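Local structure of 3-oxoacyl-(acyl-carrier protein) synthase II (Thermus thermophilus, 1J3N) at residues I251-V256 and A350-L355; D322-L327 and L373-V378; I15-E20 and A79-E84; L279-A284 and R318-H323. The protein probably catalyses the condensation of acyl groups with malonyl-ACP to form 3-oxoacyl-ACP during fatty acid elongation, and works as a homodimer. One frame throughout, in Å; residues are numbered along the deposited sequence.

Interaction 1 (I251-V256 and A350-L355); sequences IYAELV and ATVQAL
Y252 and A253 meet V352 and L355 where the start of strand 253-262 lies against helix 343-357. This is strand-on-helix packing in the thiolase fold of condensing enzymes. Helix 343-357 is probably one of the buried helices between the sheet layers of this fold. All four touching residues are buried, and no hydrogen bond crosses between the segments.

The tight part is at Y252. V352 turns CG1 anti to its backbone N (chi1 166°), and this methyl presses on Y252 CB at 3.3 Å. The two side chains cross at about a right angle. The methyl then sits oblique to the ring, 4.1 Å from Y252 CG. The ring runs off past the helix segment, its OH hydrogen-bonded to D85. Y356 meets the ring edge-to-face.

The looser part is at A253, the residue closest in backbone to V352, with 6.3 Å between the two CA atoms. Here only methyl groups touch. Beyond A253 the strand leaves the helix, and E254 points its side chain away to a salt bridge with R3. F405 of strand 399-406 packs on L355 as well. A253 CB lies 4.2 Å from V352 CG1 and 4.1 Å from L355 CD1.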
loop_
_atom_site.group_PDB
_atom_site.type_symbol
_atom_site.label_atom_id
_atom_site.label_comp_id
_atom_site.label_asym_id
_atom_site.label_seq_id
_atom_site.Cartn_x
_atom_site.Cartn_y
_atom_site.Cartn_z
ATOM N N ILE A 251 2.773 10.120 -27.158
ATOM C CA ILE A 251 3.452 9.193 -26.264
ATOM C C ILE A 251 4.810 9.751 -25.848
ATOM O O ILE A 251 5.649 10.077 -26.691
ATOM C CB ILE A 251 3.612 7.822 -26.949
ATOM C CG1 ILE A 251 2.227 7.222 -27.193
ATOM C CG2 ILE A 251 4.474 6.899 -26.111
ATOM C CD1 ILE A 251 2.241 5.979 -28.047
ATOM N N TYR A 252 5.013 9.868 -24.540
ATOM C CA TYR A 252 6.255 10.403 -24.000
ATOM C C TYR A 252 7.369 9.369 -23.995
ATOM O O TYR A 252 8.537 9.695 -24.228
ATOM C CB TYR A 252 6.028 10.898 -22.579
ATOM C CG TYR A 252 5.226 12.167 -22.489
ATOM C CD1 TYR A 252 5.756 13.381 -22.933
ATOM C CD2 TYR A 252 3.963 12.173 -21.903
ATOM C CE1 TYR A 252 5.050 14.570 -22.784
ATOM C CE2 TYR A 252 3.249 13.353 -21.750
ATOM C CZ TYR A 252 3.800 14.547 -22.187
ATOM O OH TYR A 252 3.113 15.725 -21.994
ATOM N N ALA A 253 6.994 8.127 -23.716
ATOM C CA ALA A 253 7.942 7.022 -23.661
ATOM C C ALA A 253 7.203 5.736 -23.323
ATOM O O ALA A 253 5.986 5.730 -23.117
ATOM C CB ALA A 253 9.000 7.292 -22.599
ATOM N N GLU A 254 7.948 4.644 -23.253
ATOM C CA GLU A 254 7.350 3.369 -22.911
ATOM C C GLU A 254 7.914 2.882 -21.580
ATOM O O GLU A 254 9.114 2.980 -21.339
ATOM C CB GLU A 254 7.649 2.329 -23.989
ATOM C CG GLU A 254 6.737 1.112 -23.910
ATOM C CD GLU A 254 7.273 -0.087 -24.671
ATOM O OE1 GLU A 254 8.057 0.104 -25.624
ATOM O OE2 GLU A 254 6.895 -1.225 -24.319
ATOM N N LEU A 255 7.043 2.386 -20.704
ATOM C CA LEU A 255 7.484 1.832 -19.423
ATOM C C LEU A 255 7.754 0.363 -19.738
ATOM O O LEU A 255 6.826 -0.431 -19.865
ATOM C CB LEU A 255 6.387 1.956 -18.359
ATOM C CG LEU A 255 6.646 1.303 -16.995
ATOM C CD1 LEU A 255 7.997 1.717 -16.468
ATOM C CD2 LEU A 255 5.545 1.707 -16.024
ATOM N N VAL A 256 9.030 0.017 -19.868
ATOM C CA VAL A 256 9.432 -1.342 -20.224
ATOM C C VAL A 256 9.891 -2.265 -19.087
ATOM O O VAL A 256 9.814 -3.494 -19.206
ATOM C CB VAL A 256 10.556 -1.286 -21.279
ATOM C CG1 VAL A 256 10.071 -0.536 -22.513
ATOM C CG2 VAL A 256 11.767 -0.579 -20.703
ATOM N N ALA A 350 10.322 13.253 -14.432
ATOM C CA ALA A 350 11.558 13.876 -14.882
ATOM C C ALA A 350 12.310 12.922 -15.811
ATOM O O ALA A 350 12.867 13.340 -16.830
ATOM C CB ALA A 350 12.433 14.237 -13.674
ATOM N N THR A 351 12.310 11.637 -15.464
ATOM C CA THR A 351 13.003 10.627 -16.262
ATOM C C THR A 351 12.347 10.449 -17.627
ATOM O O THR A 351 13.028 10.273 -18.635
ATOM C CB THR A 351 13.042 9.268 -15.524
ATOM O OG1 THR A 351 13.667 9.445 -14.243
ATOM C CG2 THR A 351 13.836 8.248 -16.327
ATOM N N VAL A 352 11.020 10.493 -17.661
ATOM C CA VAL A 352 10.297 10.368 -18.920
ATOM C C VAL A 352 10.526 11.620 -19.768
ATOM O O VAL A 352 10.633 11.530 -20.988
ATOM C CB VAL A 352 8.772 10.181 -18.677
ATOM C CG1 VAL A 352 7.997 10.388 -19.964
ATOM C CG2 VAL A 352 8.513 8.792 -18.138
ATOM N N GLN A 353 10.611 12.780 -19.110
ATOM C CA GLN A 353 10.828 14.057 -19.800
ATOM C C GLN A 353 12.217 14.129 -20.438
ATOM O O GLN A 353 12.383 14.724 -21.502
ATOM C CB GLN A 353 10.654 15.237 -18.836
ATOM C CG GLN A 353 9.237 15.410 -18.291
ATOM C CD GLN A 353 9.088 16.633 -17.397
ATOM O OE1 GLN A 353 9.902 16.865 -16.501
ATOM N NE2 GLN A 353 8.028 17.409 -17.623
ATOM N N ALA A 354 13.211 13.532 -19.787
ATOM C CA ALA A 354 14.569 13.532 -20.321
ATOM C C ALA A 354 14.648 12.696 -21.604
ATOM O O ALA A 354 15.388 13.039 -22.520
ATOM C CB ALA A 354 15.547 12.992 -19.290
ATOM N N LEU A 355 13.897 11.597 -21.659
ATOM C CA LEU A 355 13.890 10.736 -22.843
ATOM C C LEU A 355 13.166 11.412 -23.998
ATOM O O LEU A 355 13.657 11.454 -25.127
ATOM C CB LEU A 355 13.188 9.408 -22.542
ATOM C CG LEU A 355 13.863 8.382 -21.629
ATOM C CD1 LEU A 355 12.896 7.245 -21.351
ATOM C CD2 LEU A 355 15.122 7.855 -22.285
#

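Interaction 2 (D322-L327 and L373-V378); sequences DHAKRL and LDLDFV
The carboxylate of D376 reaches the L327 carbonyl through a water, while D376 CB touches L327 O directly at 3.4 Å. The contact joins the C-terminal part of helix 306-324 and the turn after it to the loop between strands 359-360 and 382-383, in the C-terminal half of the thiolase fold. The carboxylate belongs to an Asx turn. Its OD1 accepts V378 N at 3.1 Å, on the anti side and 28° out of the carboxylate plane. With CG anti to the backbone N (chi1 -175°), the carboxylate can hold both V378 N and the water beside L327. Its OD2 also forms a salt bridge with R382.

Two rings lie further off, each on its own segment. One face of F377 carries L375 C, offset toward the rim, and the ring stacks with F220. The ring of H323 has R326 NH2 at its edge, in plane, and its NE2 is hydrogen-bonded to V295 O.

A type I beta turn from A324 to L327 leads toward strand 328-330. D376 of the facing loop pairs its backbone with V329. The apolar part of the contact is small. L375 CD2 packs at 3.9 Å from A324 CB and lies nearer still to A324 O. L375 also touches V313 of helix 306-324.

No direct hydrogen bond joins the segments, so water does the polar work. One water donates to D376 OD2 and to L327 O, the latter at 2.9 Å. Another ties three backbone atoms: it donates to A324 O at 3.0 Å and to L327 O at 2.7 Å, and accepts from D376 N at 2.6 Å.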
loop_
_atom_site.group_PDB
_atom_site.type_symbol
_atom_site.label_atom_id
_atom_site.label_comp_id
_atom_site.label_asym_id
_atom_site.label_seq_id
_atom_site.Cartn_x
_atom_site.Cartn_y
_atom_site.Cartn_z
ATOM N N ASP A 322 32.114 -1.790 -16.494
ATOM C CA ASP A 322 32.823 -0.928 -17.436
ATOM C C ASP A 322 31.933 0.159 -18.018
ATOM O O ASP A 322 32.422 1.204 -18.459
ATOM C CB ASP A 322 33.395 -1.748 -18.601
ATOM C CG ASP A 322 34.358 -2.830 -18.148
ATOM O OD1 ASP A 322 35.315 -2.509 -17.409
ATOM O OD2 ASP A 322 34.162 -4.003 -18.546
ATOM N N HIS A 323 30.628 -0.086 -18.024
ATOM C CA HIS A 323 29.685 0.872 -18.586
ATOM C C HIS A 323 29.322 2.035 -17.667
ATOM O O HIS A 323 28.939 3.108 -18.138
ATOM C CB HIS A 323 28.405 0.159 -19.007
ATOM C CG HIS A 323 27.463 1.032 -19.770
ATOM N ND1 HIS A 323 27.735 1.481 -21.043
ATOM C CD2 HIS A 323 26.267 1.568 -19.427
ATOM C CE1 HIS A 323 26.748 2.257 -21.454
ATOM N NE2 HIS A 323 25.845 2.327 -20.492
ATOM N N ALA A 324 29.442 1.816 -16.363
ATOM C CA ALA A 324 29.115 2.831 -15.376
ATOM C C ALA A 324 29.764 4.168 -15.704
ATOM O O ALA A 324 29.157 5.226 -15.527
ATOM C CB ALA A 324 29.552 2.359 -13.988
ATOM N N LYS A 325 31.000 4.109 -16.191
ATOM C CA LYS A 325 31.760 5.300 -16.535
ATOM C C LYS A 325 31.188 6.045 -17.742
ATOM O O LYS A 325 31.518 7.212 -17.976
ATOM C CB LYS A 325 33.225 4.912 -16.793
ATOM C CG LYS A 325 33.900 4.244 -15.589
ATOM C CD LYS A 325 35.324 3.773 -15.888
ATOM C CE LYS A 325 35.341 2.642 -16.908
ATOM N NZ LYS A 325 36.707 2.086 -17.118
ATOM N N ARG A 326 30.322 5.381 -18.499
ATOM C CA ARG A 326 29.729 5.998 -19.681
ATOM C C ARG A 326 28.296 6.462 -19.411
ATOM O O ARG A 326 27.650 7.061 -20.270
ATOM C CB ARG A 326 29.749 5.006 -20.849
ATOM C CG ARG A 326 29.799 5.666 -22.220
ATOM C CD ARG A 326 30.376 4.722 -23.274
ATOM N NE ARG A 326 29.526 3.556 -23.498
ATOM C CZ ARG A 326 29.795 2.589 -24.370
ATOM N NH1 ARG A 326 30.899 2.641 -25.104
ATOM N NH2 ARG A 326 28.956 1.573 -24.513
ATOM N N LEU A 327 27.813 6.187 -18.205
ATOM C CA LEU A 327 26.460 6.565 -17.814
ATOM C C LEU A 327 26.380 8.027 -17.422
ATOM O O LEU A 327 27.390 8.662 -17.139
ATOM C CB LEU A 327 26.003 5.747 -16.602
ATOM C CG LEU A 327 25.668 4.262 -16.672
ATOM C CD1 LEU A 327 25.580 3.720 -15.254
ATOM C CD2 LEU A 327 24.360 4.052 -17.417
ATOM N N LEU A 373 33.183 8.691 -5.610
ATOM C CA LEU A 373 32.042 8.362 -6.468
ATOM C C LEU A 373 32.312 8.910 -7.873
ATOM O O LEU A 373 31.777 9.950 -8.255
ATOM C CB LEU A 373 30.770 9.000 -5.896
ATOM C CG LEU A 373 30.554 8.843 -4.384
ATOM C CD1 LEU A 373 29.363 9.678 -3.943
ATOM C CD2 LEU A 373 30.341 7.377 -4.046
ATOM N N ASP A 374 33.131 8.201 -8.639
ATOM C CA ASP A 374 33.504 8.645 -9.981
ATOM C C ASP A 374 32.500 8.374 -11.097
ATOM O O ASP A 374 32.777 7.617 -12.029
ATOM C CB ASP A 374 34.862 8.045 -10.365
ATOM C CG ASP A 374 34.827 6.532 -10.443
ATOM O OD1 ASP A 374 34.425 5.898 -9.443
ATOM O OD2 ASP A 374 35.201 5.978 -11.500
ATOM N N LEU A 375 31.333 8.998 -11.005
ATOM C CA LEU A 375 30.315 8.841 -12.030
ATOM C C LEU A 375 29.989 10.224 -12.565
ATOM O O LEU A 375 30.230 11.228 -11.895
ATOM C CB LEU A 375 29.051 8.196 -11.455
ATOM C CG LEU A 375 29.136 6.726 -11.033
ATOM C CD1 LEU A 375 27.777 6.265 -10.519
ATOM C CD2 LEU A 375 29.567 5.874 -12.220
ATOM N N ASP A 376 29.452 10.277 -13.777
ATOM C CA ASP A 376 29.089 11.548 -14.386
ATOM C C ASP A 376 27.734 11.969 -13.812
ATOM O O ASP A 376 26.702 11.439 -14.214
ATOM C CB ASP A 376 28.987 11.388 -15.907
ATOM C CG ASP A 376 28.738 12.702 -16.614
ATOM O OD1 ASP A 376 28.343 13.679 -15.945
ATOM O OD2 ASP A 376 28.926 12.759 -17.845
ATOM N N PHE A 377 27.748 12.929 -12.887
ATOM C CA PHE A 377 26.520 13.397 -12.246
ATOM C C PHE A 377 25.817 14.589 -12.903
ATOM O O PHE A 377 24.944 15.216 -12.295
ATOM C CB PHE A 377 26.795 13.690 -10.771
ATOM C CG PHE A 377 27.173 12.468 -9.981
ATOM C CD1 PHE A 377 26.290 11.391 -9.877
ATOM C CD2 PHE A 377 28.420 12.376 -9.367
ATOM C CE1 PHE A 377 26.645 10.236 -9.175
ATOM C CE2 PHE A 377 28.787 11.225 -8.660
ATOM C CZ PHE A 377 27.896 10.152 -8.565
ATOM N N VAL A 378 26.198 14.896 -14.140
ATOM C CA VAL A 378 25.583 15.976 -14.910
ATOM C C VAL A 378 25.385 17.294 -14.141
ATOM O O VAL A 378 24.261 17.668 -13.788
ATOM C CB VAL A 378 24.218 15.492 -15.474
ATOM C CG1 VAL A 378 23.691 16.463 -16.504
ATOM C CG2 VAL A 378 24.379 14.097 -16.085
HETATM O O HOH W 1 29.401 8.205 -15.387
HETATM O O HOH W 2 28.586 10.327 -19.241
#

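Interaction 3 (I15-E20 and A79-E84); sequences IGVGQE and AQLALE
L81 reaches from helix 70-86 to V17 and G18 with a single methyl. L81 CD1 lies 4.0 Å from G18 N and 4.1 Å from G18 CA. The same methyl is 4.3 Å from V17 CG1. No hydrogen bond crosses between the segments, and the buried area is only 86 Å². With CG anti to its carbonyl carbon (chi1 -64°), L81 carries CD1 out to G18.

G18 presents bare backbone to this methyl. At phi 106° and psi 145° a CB would jam against the carbonyl O of V17, so the backbone calls for glycine. G18 is also the N-cap residue of helix 19-28. In the N-terminal half of the thiolase fold, strands 4-13 and 16-17 form a beta hairpin, and helix 19-28 follows directly. G18 and A11 share a backbone hydrogen bond. T13 OG1 also bonds I15 N and G16 O.

Further out, Y59 packs on V17, Q80 and L81. Q19 NE2 is hydrogen-bonded to D85, just beyond the 79-84 segment. One turn of the helix is braced by Q80 NE2, which donates to E84 OE2 at 3.1 Å on the syn side, while Q80 OE1 takes a bond from R147.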
loop_
_atom_site.group_PDB
_atom_site.type_symbol
_atom_site.label_atom_id
_atom_site.label_comp_id
_atom_site.label_asym_id
_atom_site.label_seq_id
_atom_site.Cartn_x
_atom_site.Cartn_y
_atom_site.Cartn_z
ATOM N N ILE A 15 9.158 23.309 -7.541
ATOM C CA ILE A 15 9.752 24.241 -8.501
ATOM C C ILE A 15 8.863 24.459 -9.713
ATOM O O ILE A 15 9.302 25.011 -10.718
ATOM C CB ILE A 15 11.133 23.766 -8.992
ATOM C CG1 ILE A 15 10.996 22.476 -9.803
ATOM C CG2 ILE A 15 12.056 23.550 -7.806
ATOM C CD1 ILE A 15 12.351 21.911 -10.260
ATOM N N GLY A 16 7.612 24.020 -9.619
ATOM C CA GLY A 16 6.700 24.215 -10.727
ATOM C C GLY A 16 5.405 23.435 -10.662
ATOM O O GLY A 16 5.402 22.250 -10.329
ATOM N N VAL A 17 4.298 24.110 -10.967
ATOM C CA VAL A 17 2.988 23.469 -10.991
ATOM C C VAL A 17 2.746 23.126 -12.458
ATOM O O VAL A 17 2.688 24.011 -13.319
ATOM C CB VAL A 17 1.859 24.420 -10.504
ATOM C CG1 VAL A 17 0.499 23.749 -10.673
ATOM C CG2 VAL A 17 2.072 24.792 -9.047
ATOM N N GLY A 18 2.624 21.835 -12.745
ATOM C CA GLY A 18 2.409 21.412 -14.110
ATOM C C GLY A 18 3.682 20.807 -14.671
ATOM O O GLY A 18 4.795 21.239 -14.354
ATOM N N GLN A 19 3.501 19.802 -15.516
ATOM C CA GLN A 19 4.592 19.079 -16.157
ATOM C C GLN A 19 5.575 19.981 -16.923
ATOM O O GLN A 19 6.795 19.845 -16.781
ATOM C CB GLN A 19 3.964 18.013 -17.065
ATOM C CG GLN A 19 4.875 17.303 -18.030
ATOM C CD GLN A 19 5.108 18.098 -19.287
ATOM O OE1 GLN A 19 6.137 18.745 -19.432
ATOM N NE2 GLN A 19 4.145 18.065 -20.201
ATOM N N GLU A 20 5.061 20.916 -17.719
ATOM C CA GLU A 20 5.948 21.796 -18.477
ATOM C C GLU A 20 6.753 22.728 -17.567
ATOM O O GLU A 20 7.962 22.879 -17.745
ATOM C CB GLU A 20 5.151 22.607 -19.506
ATOM C CG GLU A 20 6.004 23.485 -20.429
ATOM C CD GLU A 20 7.132 22.723 -21.126
ATOM O OE1 GLU A 20 6.867 21.654 -21.718
ATOM O OE2 GLU A 20 8.289 23.199 -21.094
ATOM N N ALA A 79 -3.653 14.492 -10.641
ATOM C CA ALA A 79 -4.447 13.643 -11.522
ATOM C C ALA A 79 -5.153 14.488 -12.578
ATOM O O ALA A 79 -5.217 14.094 -13.742
ATOM C CB ALA A 79 -5.473 12.839 -10.705
ATOM N N GLN A 80 -5.687 15.646 -12.182
ATOM C CA GLN A 80 -6.357 16.528 -13.141
ATOM C C GLN A 80 -5.337 17.001 -14.176
ATOM O O GLN A 80 -5.582 16.939 -15.383
ATOM C CB GLN A 80 -6.982 17.742 -12.435
ATOM C CG GLN A 80 -7.851 18.603 -13.359
ATOM C CD GLN A 80 -8.587 19.719 -12.629
ATOM O OE1 GLN A 80 -9.004 19.561 -11.481
ATOM N NE2 GLN A 80 -8.766 20.849 -13.305
ATOM N N LEU A 81 -4.189 17.470 -13.699
ATOM C CA LEU A 81 -3.124 17.926 -14.587
ATOM C C LEU A 81 -2.708 16.787 -15.522
ATOM O O LEU A 81 -2.433 17.005 -16.704
ATOM C CB LEU A 81 -1.913 18.393 -13.771
ATOM C CG LEU A 81 -2.067 19.610 -12.842
ATOM C CD1 LEU A 81 -0.766 19.853 -12.099
ATOM C CD2 LEU A 81 -2.445 20.839 -13.652
ATOM N N ALA A 82 -2.670 15.568 -14.991
ATOM C CA ALA A 82 -2.280 14.400 -15.780
ATOM C C ALA A 82 -3.275 14.132 -16.912
ATOM O O ALA A 82 -2.887 13.961 -18.075
ATOM C CB ALA A 82 -2.176 13.177 -14.879
ATOM N N LEU A 83 -4.557 14.092 -16.569
ATOM C CA LEU A 83 -5.594 13.853 -17.559
ATOM C C LEU A 83 -5.588 14.953 -18.607
ATOM O O LEU A 83 -5.739 14.684 -19.800
ATOM C CB LEU A 83 -6.962 13.794 -16.888
ATOM C CG LEU A 83 -7.263 12.542 -16.070
ATOM C CD1 LEU A 83 -8.618 12.712 -15.391
ATOM C CD2 LEU A 83 -7.271 11.318 -16.991
ATOM N N GLU A 84 -5.396 16.194 -18.163
ATOM C CA GLU A 84 -5.368 17.329 -19.079
ATOM C C GLU A 84 -4.197 17.211 -20.046
ATOM O O GLU A 84 -4.348 17.439 -21.250
ATOM C CB GLU A 84 -5.286 18.650 -18.287
ATOM C CG GLU A 84 -6.660 19.273 -18.002
ATOM C CD GLU A 84 -6.653 20.296 -16.878
ATOM O OE1 GLU A 84 -5.635 20.998 -16.704
ATOM O OE2 GLU A 84 -7.682 20.411 -16.175
#

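Interaction 4 (L279-A284 and R318-H323); sequences LAMARA and RVFGDH
M281 points across to V319 and F320, and its thioether approaches the rim of the phenyl ring. M281 SD lies 4.2 Å from F320 CE2, near the ring plane, so this is a Met-aromatic contact at the edge. The last torsion of the methionine (chi3 -82°) bends CE off the line of the side chain. That methyl comes to 4.3 Å from V319 CG2.

V319 directs its CB toward the other helix. Its two methyls divide the work. CG2 meets the methionine, and CG1 sits 4.5 Å from A282 CA. CG1 also lies over one face of the F320 ring, offset toward the rim. The ring thus has one valine methyl over a face and the sulfur at its edge.

The two helix segments cross at 68°, with axes 10.2 Å apart. Helix 306-324 is the connection of a beta-alpha-beta unit, since strands 297-299 and 328-330 are parallel neighbours. Helix 275-288 packs on strands 253-262 and 399-406, where V402 touches A280, M281 and A284. V319 and F320 reach further along helix 275-288, to L285. P292 and V295 also pack on F320.

Past F320 the helix is kinked: G321 has a positive phi of 36°, and the N atoms of D322 and H323 lack the regular helix bond to the turn before. H323 N bonds instead to F320 O at 2.7 Å. Toward the subunit interface, L279 CG sits over one face of the R283 guanidinium. R283 NH1 is hydrogen-bonded to R260 O and to T151 O of the second subunit.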
loop_
_atom_site.group_PDB
_atom_site.type_symbol
_atom_site.label_atom_id
_atom_site.label_comp_id
_atom_site.label_asym_id
_atom_site.label_seq_id
_atom_site.Cartn_x
_atom_site.Cartn_y
_atom_site.Cartn_z
ATOM N N LEU A 279 20.496 -5.381 -6.801
ATOM C CA LEU A 279 19.561 -6.443 -7.140
ATOM C C LEU A 279 18.313 -5.900 -7.839
ATOM O O LEU A 279 17.856 -6.470 -8.828
ATOM C CB LEU A 279 19.173 -7.200 -5.872
ATOM C CG LEU A 279 18.166 -8.347 -5.953
ATOM C CD1 LEU A 279 18.571 -9.331 -7.033
ATOM C CD2 LEU A 279 18.109 -9.039 -4.591
ATOM N N ALA A 280 17.766 -4.796 -7.328
ATOM C CA ALA A 280 16.570 -4.199 -7.922
ATOM C C ALA A 280 16.849 -3.645 -9.326
ATOM O O ALA A 280 16.017 -3.771 -10.220
ATOM C CB ALA A 280 16.027 -3.097 -7.014
ATOM N N MET A 281 18.008 -3.020 -9.523
ATOM C CA MET A 281 18.333 -2.497 -10.853
ATOM C C MET A 281 18.510 -3.666 -11.824
ATOM O O MET A 281 18.029 -3.624 -12.956
ATOM C CB MET A 281 19.618 -1.650 -10.837
ATOM C CG MET A 281 19.472 -0.262 -10.221
ATOM S SD MET A 281 20.972 0.724 -10.392
ATOM C CE MET A 281 21.939 0.120 -9.031
ATOM N N ALA A 282 19.195 -4.713 -11.374
ATOM C CA ALA A 282 19.431 -5.889 -12.214
ATOM C C ALA A 282 18.110 -6.531 -12.623
ATOM O O ALA A 282 17.969 -7.044 -13.736
ATOM C CB ALA A 282 20.301 -6.908 -11.470
ATOM N N ARG A 283 17.137 -6.506 -11.721
ATOM C CA ARG A 283 15.836 -7.080 -12.025
ATOM C C ARG A 283 15.055 -6.210 -12.997
ATOM O O ARG A 283 14.250 -6.719 -13.779
ATOM C CB ARG A 283 15.037 -7.294 -10.737
ATOM C CG ARG A 283 15.561 -8.460 -9.932
ATOM C CD ARG A 283 14.982 -8.525 -8.544
ATOM N NE ARG A 283 15.401 -9.751 -7.875
ATOM C CZ ARG A 283 15.177 -10.021 -6.595
ATOM N NH1 ARG A 283 14.538 -9.147 -5.830
ATOM N NH2 ARG A 283 15.582 -11.176 -6.083
ATOM N N ALA A 284 15.294 -4.901 -12.954
ATOM C CA ALA A 284 14.598 -3.989 -13.863
ATOM C C ALA A 284 15.122 -4.197 -15.275
ATOM O O ALA A 284 14.361 -4.155 -16.241
ATOM C CB ALA A 284 14.810 -2.550 -13.436
ATOM N N ARG A 318 28.536 -1.763 -9.675
ATOM C CA ARG A 318 28.462 -3.212 -9.618
ATOM C C ARG A 318 27.635 -3.805 -10.752
ATOM O O ARG A 318 28.013 -4.824 -11.337
ATOM C CB ARG A 318 27.887 -3.665 -8.274
ATOM C CG ARG A 318 27.913 -5.179 -8.089
ATOM C CD ARG A 318 27.452 -5.618 -6.703
ATOM N NE ARG A 318 28.230 -5.009 -5.626
ATOM C CZ ARG A 318 27.920 -3.853 -5.042
ATOM N NH1 ARG A 318 26.846 -3.180 -5.431
ATOM N NH2 ARG A 318 28.682 -3.373 -4.065
ATOM N N VAL A 319 26.510 -3.168 -11.064
ATOM C CA VAL A 319 25.624 -3.651 -12.119
ATOM C C VAL A 319 26.063 -3.253 -13.525
ATOM O O VAL A 319 25.850 -3.992 -14.479
ATOM C CB VAL A 319 24.179 -3.129 -11.915
ATOM C CG1 VAL A 319 23.269 -3.677 -13.001
ATOM C CG2 VAL A 319 23.670 -3.527 -10.545
ATOM N N PHE A 320 26.683 -2.086 -13.655
ATOM C CA PHE A 320 27.096 -1.613 -14.971
ATOM C C PHE A 320 28.590 -1.728 -15.289
ATOM O O PHE A 320 29.008 -1.436 -16.405
ATOM C CB PHE A 320 26.610 -0.173 -15.155
ATOM C CG PHE A 320 25.105 -0.049 -15.186
ATOM C CD1 PHE A 320 24.397 -0.281 -16.363
ATOM C CD2 PHE A 320 24.396 0.277 -14.036
ATOM C CE1 PHE A 320 23.007 -0.187 -16.393
ATOM C CE2 PHE A 320 23.007 0.371 -14.056
ATOM C CZ PHE A 320 22.311 0.138 -15.241
ATOM N N GLY A 321 29.379 -2.162 -14.312
ATOM C CA GLY A 321 30.811 -2.330 -14.522
ATOM C C GLY A 321 31.492 -1.310 -15.421
ATOM O O GLY A 321 31.457 -0.112 -15.147
ATOM N N ASP A 322 32.114 -1.790 -16.494
ATOM C CA ASP A 322 32.823 -0.928 -17.436
ATOM C C ASP A 322 31.933 0.159 -18.018
ATOM O O ASP A 322 32.422 1.204 -18.459
ATOM C CB ASP A 322 33.395 -1.748 -18.601
ATOM C CG ASP A 322 34.358 -2.830 -18.148
ATOM O OD1 ASP A 322 35.315 -2.509 -17.409
ATOM O OD2 ASP A 322 34.162 -4.003 -18.546
ATOM N N HIS A 323 30.628 -0.086 -18.024
ATOM C CA HIS A 323 29.685 0.872 -18.586
ATOM C C HIS A 323 29.322 2.035 -17.667
ATOM O O HIS A 323 28.939 3.108 -18.138
ATOM C CB HIS A 323 28.405 0.159 -19.007
ATOM C CG HIS A 323 27.463 1.032 -19.770
ATOM N ND1 HIS A 323 27.735 1.481 -21.043
ATOM C CD2 HIS A 323 26.267 1.568 -19.427
ATOM C CE1 HIS A 323 26.748 2.257 -21.454
ATOM N NE2 HIS A 323 25.845 2.327 -20.492
#

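Interaction 1 is a fully buried strand-helix contact, made of apolar groups. Interaction 3 is a small surface contact, apolar too: one leucine methyl against a valine and a glycine backbone. The two touch: Q353 NE2 lies 2.9 Å from Q19 O, probably hydrogen-bonded, and both reach the same sheet. Interactions 2 and 4 share D322 and H323 and both use helix 306-324. L327 CD1 packs 3.8 Å from F320 CG between them. Interaction 4 is partly buried and uses sulfur, methyl and ring contacts. Interaction 2 is mostly buried, yet relies on waters. Interaction 4 is nested along the chain inside interaction 1. Interactions 3 and 4 lie on opposite sides of the chain's centre, with centres about 32 Å apart.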